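Local structure of YCAC GENE product (Escherichia coli, 1YAC) at residues A[28-39]-A[137-148]; A[163-171]-A[185-193]. The protein is probably a hydrolase of unknown specificity, an octamer with the three-layer alpha-beta-alpha isochorismatase fold. All coordinates share one frame; numbering follows the deposited sequence.

Interaction 1: A[28-39]-A[137-148]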
loop_
_atom_site.group_PDB
_atom_site.type_symbol
_atom_site.label_atom_id
_atom_site.label_comp_id
_atom_site.label_asym_id
_atom_site.label_seq_id
_atom_site.Cartn_x
_atom_site.Cartn_y
_atom_site.Cartn_z
ATOM N N VAL A 28 -13.211 10.310 9.877
ATOM C CA VAL A 28 -13.149 9.039 9.175
ATOM C C VAL A 28 -12.083 9.078 8.082
ATOM O O VAL A 28 -12.213 9.795 7.091
ATOM C CB VAL A 28 -14.527 8.663 8.565
ATOM C CG1 VAL A 28 -14.432 7.350 7.778
ATOM C CG2 VAL A 28 -15.578 8.560 9.668
ATOM N N ARG A 29 -11.010 8.321 8.288
ATOM C CA ARG A 29 -9.927 8.268 7.309
ATOM C C ARG A 29 -9.538 6.840 6.971
ATOM O O ARG A 29 -8.625 6.632 6.152
ATOM C CB ARG A 29 -8.697 9.039 7.806
ATOM C CG ARG A 29 -8.906 10.548 7.924
ATOM C CD ARG A 29 -7.660 11.256 8.457
ATOM N NE ARG A 29 -7.842 12.707 8.478
ATOM C CZ ARG A 29 -7.639 13.515 7.433
ATOM N NH1 ARG A 29 -7.231 13.021 6.256
ATOM N NH2 ARG A 29 -7.879 14.823 7.556
ATOM N N ASP A 30 -10.210 5.850 7.575
ATOM C CA ASP A 30 -9.859 4.462 7.266
ATOM C C ASP A 30 -10.574 3.991 5.990
ATOM O O ASP A 30 -10.187 2.999 5.374
ATOM C CB ASP A 30 -10.099 3.514 8.460
ATOM C CG ASP A 30 -11.560 3.225 8.694
ATOM O OD1 ASP A 30 -12.351 4.180 8.629
ATOM O OD2 ASP A 30 -11.929 2.038 8.917
ATOM N N ILE A 31 -11.625 4.699 5.601
ATOM C CA ILE A 31 -12.355 4.388 4.378
ATOM C C ILE A 31 -12.457 5.740 3.662
ATOM O O ILE A 31 -12.929 6.708 4.265
ATOM C CB ILE A 31 -13.787 3.856 4.667
ATOM C CG1 ILE A 31 -13.720 2.528 5.430
ATOM C CG2 ILE A 31 -14.542 3.655 3.345
ATOM C CD1 ILE A 31 -15.087 1.982 5.806
ATOM N N GLU A 32 -12.008 5.810 2.403
ATOM C CA GLU A 32 -12.027 7.065 1.651
ATOM C C GLU A 32 -13.455 7.590 1.544
ATOM O O GLU A 32 -14.402 6.815 1.431
ATOM C CB GLU A 32 -11.296 6.939 0.302
ATOM C CG GLU A 32 -11.999 6.176 -0.775
ATOM C CD GLU A 32 -12.885 7.046 -1.675
ATOM O OE1 GLU A 32 -12.769 8.314 -1.692
ATOM O OE2 GLU A 32 -13.703 6.429 -2.383
ATOM N N PRO A 33 -13.616 8.923 1.539
ATOM C CA PRO A 33 -14.926 9.579 1.478
ATOM C C PRO A 33 -15.938 9.242 0.398
ATOM O O PRO A 33 -17.133 9.182 0.698
ATOM C CB PRO A 33 -14.572 11.072 1.530
ATOM C CG PRO A 33 -13.220 11.123 0.876
ATOM C CD PRO A 33 -12.526 9.922 1.447
ATOM N N ASP A 34 -15.510 9.056 -0.850
ATOM C CA ASP A 34 -16.481 8.746 -1.905
ATOM C C ASP A 34 -17.124 7.381 -1.643
ATOM O O ASP A 34 -18.350 7.225 -1.728
ATOM C CB ASP A 34 -15.818 8.794 -3.278
ATOM C CG ASP A 34 -15.206 10.164 -3.588
ATOM O OD1 ASP A 34 -15.736 11.208 -3.132
ATOM O OD2 ASP A 34 -14.181 10.190 -4.282
ATOM N N LYS A 35 -16.289 6.405 -1.304
ATOM C CA LYS A 35 -16.768 5.060 -0.969
ATOM C C LYS A 35 -17.595 5.097 0.327
ATOM O O LYS A 35 -18.684 4.521 0.394
ATOM C CB LYS A 35 -15.588 4.097 -0.790
ATOM C CG LYS A 35 -16.020 2.690 -0.394
ATOM C CD LYS A 35 -14.838 1.730 -0.287
ATOM C CE LYS A 35 -14.100 1.621 -1.601
ATOM N NZ LYS A 35 -15.021 1.218 -2.717
ATOM N N PHE A 36 -17.100 5.804 1.342
ATOM C CA PHE A 36 -17.818 5.869 2.609
ATOM C C PHE A 36 -19.204 6.477 2.466
ATOM O O PHE A 36 -20.176 5.938 3.014
ATOM C CB PHE A 36 -17.037 6.627 3.686
ATOM C CG PHE A 36 -17.557 6.374 5.087
ATOM C CD1 PHE A 36 -17.551 5.079 5.617
ATOM C CD2 PHE A 36 -18.096 7.410 5.848
ATOM C CE1 PHE A 36 -18.081 4.815 6.886
ATOM C CE2 PHE A 36 -18.633 7.158 7.129
ATOM C CZ PHE A 36 -18.623 5.855 7.645
ATOM N N LYS A 37 -19.297 7.590 1.740
ATOM C CA LYS A 37 -20.585 8.234 1.541
ATOM C C LYS A 37 -21.550 7.273 0.842
ATOM O O LYS A 37 -22.696 7.107 1.277
ATOM C CB LYS A 37 -20.451 9.520 0.710
ATOM C CG LYS A 37 -21.805 10.151 0.386
ATOM C CD LYS A 37 -21.735 11.204 -0.714
ATOM C CE LYS A 37 -23.131 11.675 -1.084
ATOM N NZ LYS A 37 -23.107 12.611 -2.226
ATOM N N ASN A 38 -21.093 6.645 -0.238
ATOM C CA ASN A 38 -21.936 5.706 -0.971
ATOM C C ASN A 38 -22.437 4.573 -0.079
ATOM O O ASN A 38 -23.624 4.222 -0.115
ATOM C CB ASN A 38 -21.184 5.110 -2.157
ATOM C CG ASN A 38 -22.021 4.097 -2.922
ATOM O OD1 ASN A 38 -23.109 4.421 -3.433
ATOM N ND2 ASN A 38 -21.537 2.863 -2.991
ATOM N N ASN A 39 -21.536 4.015 0.729
ATOM C CA ASN A 39 -21.868 2.904 1.630
ATOM C C ASN A 39 -22.888 3.290 2.703
ATOM O O ASN A 39 -23.822 2.532 2.992
ATOM C CB ASN A 39 -20.599 2.350 2.287
ATOM C CG ASN A 39 -19.710 1.587 1.304
ATOM O OD1 ASN A 39 -20.108 1.316 0.168
ATOM N ND2 ASN A 39 -18.504 1.230 1.744
ATOM N N THR A 137 -19.431 -3.156 8.722
ATOM C CA THR A 137 -18.068 -2.637 8.765
ATOM C C THR A 137 -17.693 -1.649 7.675
ATOM O O THR A 137 -16.727 -0.896 7.832
ATOM C CB THR A 137 -17.038 -3.783 8.787
ATOM O OG1 THR A 137 -17.154 -4.549 7.587
ATOM C CG2 THR A 137 -17.277 -4.695 9.985
ATOM N N ASP A 138 -18.391 -1.706 6.540
ATOM C CA ASP A 138 -18.094 -0.765 5.469
ATOM C C ASP A 138 -18.958 0.504 5.496
ATOM O O ASP A 138 -18.788 1.386 4.651
ATOM C CB ASP A 138 -18.038 -1.445 4.091
ATOM C CG ASP A 138 -19.371 -1.996 3.631
ATOM O OD1 ASP A 138 -20.327 -2.079 4.434
ATOM O OD2 ASP A 138 -19.452 -2.365 2.438
ATOM N N ALA A 139 -19.854 0.602 6.482
ATOM C CA ALA A 139 -20.684 1.793 6.674
ATOM C C ALA A 139 -20.364 2.416 8.054
ATOM O O ALA A 139 -21.120 3.244 8.571
ATOM C CB ALA A 139 -22.171 1.459 6.563
ATOM N N SER A 140 -19.272 1.957 8.663
ATOM C CA SER A 140 -18.795 2.456 9.953
ATOM C C SER A 140 -17.396 2.981 9.667
ATOM O O SER A 140 -16.665 2.373 8.891
ATOM C CB SER A 140 -18.732 1.326 10.979
ATOM O OG SER A 140 -20.033 0.793 11.208
ATOM N N GLY A 141 -17.034 4.122 10.247
ATOM C CA GLY A 141 -15.727 4.688 9.950
ATOM C C GLY A 141 -14.926 5.106 11.158
ATOM O O GLY A 141 -15.485 5.392 12.227
ATOM N N THR A 142 -13.609 5.159 11.001
ATOM C CA THR A 142 -12.752 5.534 12.109
ATOM C C THR A 142 -11.461 6.171 11.611
ATOM O O THR A 142 -11.303 6.414 10.403
ATOM C CB THR A 142 -12.476 4.308 13.028
ATOM O OG1 THR A 142 -11.647 4.697 14.132
ATOM C CG2 THR A 142 -11.821 3.171 12.236
ATOM N N PHE A 143 -10.551 6.446 12.544
ATOM C CA PHE A 143 -9.280 7.099 12.247
ATOM C C PHE A 143 -8.368 6.390 11.240
ATOM O O PHE A 143 -7.923 6.997 10.268
ATOM C CB PHE A 143 -8.487 7.333 13.547
ATOM C CG PHE A 143 -9.257 8.070 14.607
ATOM C CD1 PHE A 143 -9.334 9.467 14.596
ATOM C CD2 PHE A 143 -9.938 7.368 15.604
ATOM C CE1 PHE A 143 -10.084 10.153 15.556
ATOM C CE2 PHE A 143 -10.695 8.042 16.571
ATOM C CZ PHE A 143 -10.768 9.433 16.547
ATOM N N ASN A 144 -8.134 5.096 11.443
ATOM C CA ASN A 144 -7.216 4.360 10.591
ATOM C C ASN A 144 -7.458 2.860 10.723
ATOM O O ASN A 144 -8.355 2.441 11.452
ATOM C CB ASN A 144 -5.760 4.720 10.966
ATOM C CG ASN A 144 -5.467 4.523 12.452
ATOM O OD1 ASN A 144 -5.516 3.404 12.948
ATOM N ND2 ASN A 144 -5.179 5.623 13.169
ATOM N N GLU A 145 -6.663 2.061 10.007
ATOM C CA GLU A 145 -6.813 0.609 10.018
ATOM C C GLU A 145 -6.556 -0.043 11.361
ATOM O O GLU A 145 -7.161 -1.076 11.672
ATOM C CB GLU A 145 -6.000 -0.046 8.892
ATOM C CG GLU A 145 -6.605 0.254 7.512
ATOM C CD GLU A 145 -5.868 -0.412 6.349
ATOM O OE1 GLU A 145 -5.051 -1.331 6.585
ATOM O OE2 GLU A 145 -6.112 -0.017 5.185
ATOM N N ILE A 146 -5.668 0.538 12.159
ATOM C CA ILE A 146 -5.404 -0.011 13.487
ATOM C C ILE A 146 -6.618 0.178 14.410
ATOM O O ILE A 146 -7.040 -0.765 15.072
ATOM C CB ILE A 146 -4.160 0.618 14.139
ATOM C CG1 ILE A 146 -2.905 0.183 13.376
ATOM C CG2 ILE A 146 -4.067 0.219 15.617
ATOM C CD1 ILE A 146 -1.604 0.771 13.917
ATOM N N THR A 147 -7.201 1.376 14.428
ATOM C CA THR A 147 -8.358 1.624 15.290
ATOM C C THR A 147 -9.523 0.768 14.811
ATOM O O THR A 147 -10.292 0.231 15.627
ATOM C CB THR A 147 -8.752 3.132 15.363
ATOM O OG1 THR A 147 -9.069 3.637 14.055
ATOM C CG2 THR A 147 -7.593 3.951 15.951
ATOM N N ARG A 148 -9.618 0.589 13.495
ATOM C CA ARG A 148 -10.667 -0.241 12.918
ATOM C C ARG A 148 -10.486 -1.725 13.270
ATOM O O ARG A 148 -11.373 -2.336 13.860
ATOM C CB ARG A 148 -10.696 -0.112 11.395
ATOM C CG ARG A 148 -11.739 -1.031 10.743
ATOM C CD ARG A 148 -11.799 -0.889 9.242
ATOM N NE ARG A 148 -10.682 -1.530 8.567
ATOM C CZ ARG A 148 -10.053 -1.058 7.488
ATOM N NH1 ARG A 148 -10.383 0.093 6.923
ATOM N NH2 ARG A 148 -9.139 -1.808 6.908
HETATM O O HOH W 1 -5.867 6.706 8.027
HETATM O O HOH W 2 -14.178 1.593 10.115
HETATM O O HOH W 3 -17.504 -1.398 0.664
#
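Asp-30 carries the polar side of this contact, and both its carboxylate oxygens are used. OD1 accepts the backbone N of Thr-142 at 2.9 Å, from above the carboxylate plane. OD2 forms a salt bridge with NH1 of Arg-148, 3.2 Å away, with the two flat groups turned 45° apart. Arg-148 runs extended to CD, which passes close to the same OD2; the bend at chi3 (75°) then turns the guanidinium so that NH1 reaches Asp-30. A water joins OD2 to the Ser-140 carbonyl. Arg-29 NE forms a salt bridge with Asp-193 of another subunit.

Backbone bonds run the other way. Thr-142 O is held by Arg-29 N (2.9 Å) and Asp-30 N (3.1 Å), which reach it from opposite faces of its carbonyl plane.

A side-chain amide makes the last direct bond: Asn-39 ND2 donates to Asp-138 O at 2.9 Å. A second water links this amide to Asp-138 OD2; the other oxygen, OD1, accepts from Trp-165 N.

Apolar groups fill the middle. Val-28 CG1 sits 3.7 Å from Gly-141 CA and also lies over the centre of the Phe-36 ring. Phe-36 CE1 reaches Ser-140 C, and Ile-31 CD1 meets Ser-140 O.

The contact packs the loop leading into helix 33-49, and that helix's first turns, against the loop after strand 132-136 and the first turn of helix 145-158. Ser-140 also touches helix 115-128 and strand 107-112.

Interaction 2: A[163-171]-A[185-193]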
loop_
_atom_site.group_PDB
_atom_site.type_symbol
_atom_site.label_atom_id
_atom_site.label_comp_id
_atom_site.label_asym_id
_atom_site.label_seq_id
_atom_site.Cartn_x
_atom_site.Cartn_y
_atom_site.Cartn_z
ATOM N N MET A 163 -20.320 -7.869 8.985
ATOM C CA MET A 163 -20.895 -7.918 7.655
ATOM C C MET A 163 -20.678 -6.589 6.918
ATOM O O MET A 163 -20.163 -5.611 7.481
ATOM C CB MET A 163 -22.398 -8.260 7.750
ATOM C CG MET A 163 -22.681 -9.774 8.008
ATOM S SD MET A 163 -24.416 -10.126 8.016
ATOM C CE MET A 163 -24.737 -10.358 6.315
ATOM N N THR A 164 -20.997 -6.585 5.631
ATOM C CA THR A 164 -20.866 -5.378 4.823
ATOM C C THR A 164 -22.229 -5.138 4.176
ATOM O O THR A 164 -23.014 -6.082 4.043
ATOM C CB THR A 164 -19.667 -5.484 3.839
ATOM O OG1 THR A 164 -19.611 -6.794 3.268
ATOM C CG2 THR A 164 -18.358 -5.251 4.617
ATOM N N TRP A 165 -22.518 -3.903 3.773
ATOM C CA TRP A 165 -23.851 -3.594 3.268
ATOM C C TRP A 165 -24.434 -4.465 2.171
ATOM O O TRP A 165 -25.602 -4.834 2.249
ATOM C CB TRP A 165 -24.036 -2.084 2.974
ATOM C CG TRP A 165 -23.532 -1.617 1.646
ATOM C CD1 TRP A 165 -22.357 -0.965 1.395
ATOM C CD2 TRP A 165 -24.181 -1.786 0.379
ATOM N NE1 TRP A 165 -22.234 -0.724 0.045
ATOM C CE2 TRP A 165 -23.339 -1.218 -0.601
ATOM C CE3 TRP A 165 -25.395 -2.366 -0.024
ATOM C CZ2 TRP A 165 -23.670 -1.214 -1.961
ATOM C CZ3 TRP A 165 -25.724 -2.365 -1.371
ATOM C CH2 TRP A 165 -24.864 -1.792 -2.326
ATOM N N PHE A 166 -23.639 -4.811 1.162
ATOM C CA PHE A 166 -24.156 -5.637 0.072
ATOM C C PHE A 166 -24.533 -7.017 0.621
ATOM O O PHE A 166 -25.604 -7.551 0.297
ATOM C CB PHE A 166 -23.132 -5.742 -1.063
ATOM C CG PHE A 166 -23.575 -6.619 -2.207
ATOM C CD1 PHE A 166 -24.413 -6.121 -3.204
ATOM C CD2 PHE A 166 -23.117 -7.932 -2.309
ATOM C CE1 PHE A 166 -24.779 -6.914 -4.289
ATOM C CE2 PHE A 166 -23.480 -8.731 -3.387
ATOM C CZ PHE A 166 -24.312 -8.217 -4.378
ATOM N N GLY A 167 -23.678 -7.555 1.495
ATOM C CA GLY A 167 -23.959 -8.836 2.121
ATOM C C GLY A 167 -25.237 -8.764 2.951
ATOM O O GLY A 167 -26.065 -9.686 2.919
ATOM N N VAL A 168 -25.396 -7.668 3.697
ATOM C CA VAL A 168 -26.588 -7.431 4.529
ATOM C C VAL A 168 -27.854 -7.455 3.636
ATOM O O VAL A 168 -28.824 -8.165 3.925
ATOM C CB VAL A 168 -26.489 -6.039 5.277
ATOM C CG1 VAL A 168 -27.821 -5.673 5.954
ATOM C CG2 VAL A 168 -25.365 -6.067 6.327
ATOM N N ALA A 169 -27.818 -6.717 2.530
ATOM C CA ALA A 169 -28.956 -6.660 1.627
ATOM C C ALA A 169 -29.312 -8.044 1.075
ATOM O O ALA A 169 -30.490 -8.406 0.988
ATOM C CB ALA A 169 -28.679 -5.688 0.485
ATOM N N CYS A 170 -28.294 -8.811 0.701
ATOM C CA CYS A 170 -28.503 -10.141 0.134
ATOM C C CYS A 170 -29.045 -11.145 1.135
ATOM O O CYS A 170 -29.850 -12.023 0.780
ATOM C CB CYS A 170 -27.209 -10.672 -0.483
ATOM S SG CYS A 170 -26.736 -9.873 -2.033
ATOM N N GLU A 171 -28.579 -11.057 2.377
ATOM C CA GLU A 171 -29.056 -11.976 3.400
ATOM C C GLU A 171 -30.505 -11.636 3.768
ATOM O O GLU A 171 -31.303 -12.522 4.074
ATOM C CB GLU A 171 -28.150 -11.937 4.629
ATOM C CG GLU A 171 -28.266 -13.189 5.497
ATOM C CD GLU A 171 -27.111 -13.338 6.456
ATOM O OE1 GLU A 171 -26.109 -13.944 6.047
ATOM O OE2 GLU A 171 -27.200 -12.870 7.613
ATOM N N THR A 185 -32.405 -1.977 -8.402
ATOM C CA THR A 185 -32.296 -0.528 -8.297
ATOM C C THR A 185 -31.330 -0.149 -7.183
ATOM O O THR A 185 -30.462 0.712 -7.373
ATOM C CB THR A 185 -33.686 0.127 -8.062
ATOM O OG1 THR A 185 -34.503 -0.094 -9.215
ATOM C CG2 THR A 185 -33.560 1.633 -7.853
ATOM N N LEU A 186 -31.451 -0.821 -6.040
ATOM C CA LEU A 186 -30.575 -0.562 -4.898
ATOM C C LEU A 186 -29.124 -0.818 -5.313
ATOM O O LEU A 186 -28.238 -0.007 -5.045
ATOM C CB LEU A 186 -30.943 -1.474 -3.720
ATOM C CG LEU A 186 -30.029 -1.419 -2.482
ATOM C CD1 LEU A 186 -30.299 -0.138 -1.704
ATOM C CD2 LEU A 186 -30.275 -2.638 -1.587
ATOM N N PHE A 187 -28.894 -1.936 -5.988
ATOM C CA PHE A 187 -27.551 -2.294 -6.430
ATOM C C PHE A 187 -27.009 -1.319 -7.477
ATOM O O PHE A 187 -25.868 -0.849 -7.388
ATOM C CB PHE A 187 -27.544 -3.727 -6.971
ATOM C CG PHE A 187 -27.766 -4.790 -5.919
ATOM C CD1 PHE A 187 -27.786 -4.470 -4.556
ATOM C CD2 PHE A 187 -27.945 -6.119 -6.294
ATOM C CE1 PHE A 187 -27.982 -5.456 -3.588
ATOM C CE2 PHE A 187 -28.141 -7.113 -5.333
ATOM C CZ PHE A 187 -28.161 -6.779 -3.975
ATOM N N SER A 188 -27.834 -1.003 -8.464
ATOM C CA SER A 188 -27.432 -0.081 -9.520
ATOM C C SER A 188 -27.064 1.307 -8.964
ATOM O O SER A 188 -26.100 1.930 -9.411
ATOM C CB SER A 188 -28.562 0.037 -10.561
ATOM O OG SER A 188 -28.208 0.923 -11.612
ATOM N N ASN A 189 -27.818 1.758 -7.964
ATOM C CA ASN A 189 -27.570 3.060 -7.346
ATOM C C ASN A 189 -26.328 3.115 -6.475
ATOM O O ASN A 189 -25.797 4.195 -6.230
ATOM C CB ASN A 189 -28.764 3.485 -6.480
ATOM C CG ASN A 189 -30.005 3.773 -7.306
ATOM O OD1 ASN A 189 -29.898 4.239 -8.436
ATOM N ND2 ASN A 189 -31.152 3.364 -6.820
ATOM N N HIS A 190 -25.855 1.947 -6.029
ATOM C CA HIS A 190 -24.709 1.894 -5.134
ATOM C C HIS A 190 -23.494 1.056 -5.529
ATOM O O HIS A 190 -22.537 0.952 -4.764
ATOM C CB HIS A 190 -25.191 1.522 -3.730
ATOM C CG HIS A 190 -26.140 2.521 -3.159
ATOM N ND1 HIS A 190 -25.750 3.787 -2.773
ATOM C CD2 HIS A 190 -27.476 2.462 -2.946
ATOM C CE1 HIS A 190 -26.801 4.459 -2.331
ATOM N NE2 HIS A 190 -27.856 3.673 -2.430
ATOM N N ILE A 191 -23.521 0.493 -6.728
ATOM C CA ILE A 191 -22.394 -0.300 -7.206
ATOM C C ILE A 191 -22.180 0.067 -8.680
ATOM O O ILE A 191 -22.820 -0.509 -9.569
ATOM C CB ILE A 191 -22.682 -1.823 -7.091
ATOM C CG1 ILE A 191 -23.163 -2.171 -5.679
ATOM C CG2 ILE A 191 -21.427 -2.629 -7.449
ATOM C CD1 ILE A 191 -23.735 -3.572 -5.573
ATOM N N PRO A 192 -21.301 1.051 -8.961
ATOM C CA PRO A 192 -21.035 1.466 -10.343
ATOM C C PRO A 192 -20.808 0.296 -11.301
ATOM O O PRO A 192 -21.328 0.298 -12.419
ATOM C CB PRO A 192 -19.782 2.328 -10.197
ATOM C CG PRO A 192 -20.031 3.023 -8.878
ATOM C CD PRO A 192 -20.535 1.875 -8.007
ATOM N N ASP A 193 -20.059 -0.714 -10.858
ATOM C CA ASP A 193 -19.778 -1.875 -11.701
ATOM C C ASP A 193 -21.057 -2.616 -12.093
ATOM O O ASP A 193 -21.207 -3.041 -13.243
ATOM C CB ASP A 193 -18.794 -2.836 -11.009
ATOM C CG ASP A 193 -17.387 -2.229 -10.837
ATOM O OD1 ASP A 193 -16.893 -1.536 -11.762
ATOM O OD2 ASP A 193 -16.769 -2.465 -9.779
#
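An aromatic cluster joins two antiparallel helices here, 165-171 and 185-190. The axes of these short segments come no closer than 11.8 Å, at 174° between directions, so large side chains have to bridge the gap. No hydrogen bond crosses between the segments.

Phe-166 and Phe-187 form the centre of the cluster. CE1 of Phe-166 stands over the middle of one face of the Phe-187 ring, 3.4 Å from CZ. The ring planes meet at 44°, an oblique arrangement rather than a stack. Phe-166 extends toward the other helix because its CG is anti to the backbone N. Its CD1 also meets CD1 of Ile-191, at 3.5 Å.

Trp-165 forms the second half of the contact. The far end of its six-membered ring reaches His-190 and Ile-191: CZ2 is 3.6 Å from CB of His-190, and CH2 is 3.8 Å from CG1 of Ile-191. The imidazole turns its edge to the face of that six-membered ring in a T-shaped pair, with planes at 74°. The polar ends of both side chains turn to helix 33-49. Trp-165 NE1 is hydrogen-bonded to Asn-39 OD1, and His-190 NE2 to Asp-45 OD2.

Smaller groups close the cluster. Ala-169 CB lies at the edge of the Phe-187 ring and 4.0 Å from CD2 of Leu-186. Cys-170 SG approaches Phe-187 CZ obliquely in a sulfur-aromatic contact, and it also lies over one face of the Phe-166 ring, toward its rim. Phe-166 continues edge-to-face onto Phe-143 of a neighbouring subunit.

Helix 165-173 follows strand 161-163, an outermost strand of the parallel sheet within this chain. Trp-165 also touches Val-136 of strand 132-136 and Ala-42 of helix 33-49. Phe-187 packs on Tyr-194 of helix 192-204.

Both contacts are largely buried, and their centres lie about 17 Å apart. Helix 33-49 takes part in both: it supplies one side of interaction 1 and receives the polar ends of the cluster in interaction 2. The two also touch directly, through a probable hydrogen bond from Asn-38 ND2 to His-190 O and another between Thr-137 N and Met-163 O. Their chemistry differs. Interaction 1 joins loops and the first turns of the helices that follow them; it mixes backbone bonds, a salt bridge and waters with some apolar packing. Interaction 2 joins helices and relies on aromatic and aliphatic side chains. Each also reaches other subunits of the octamer.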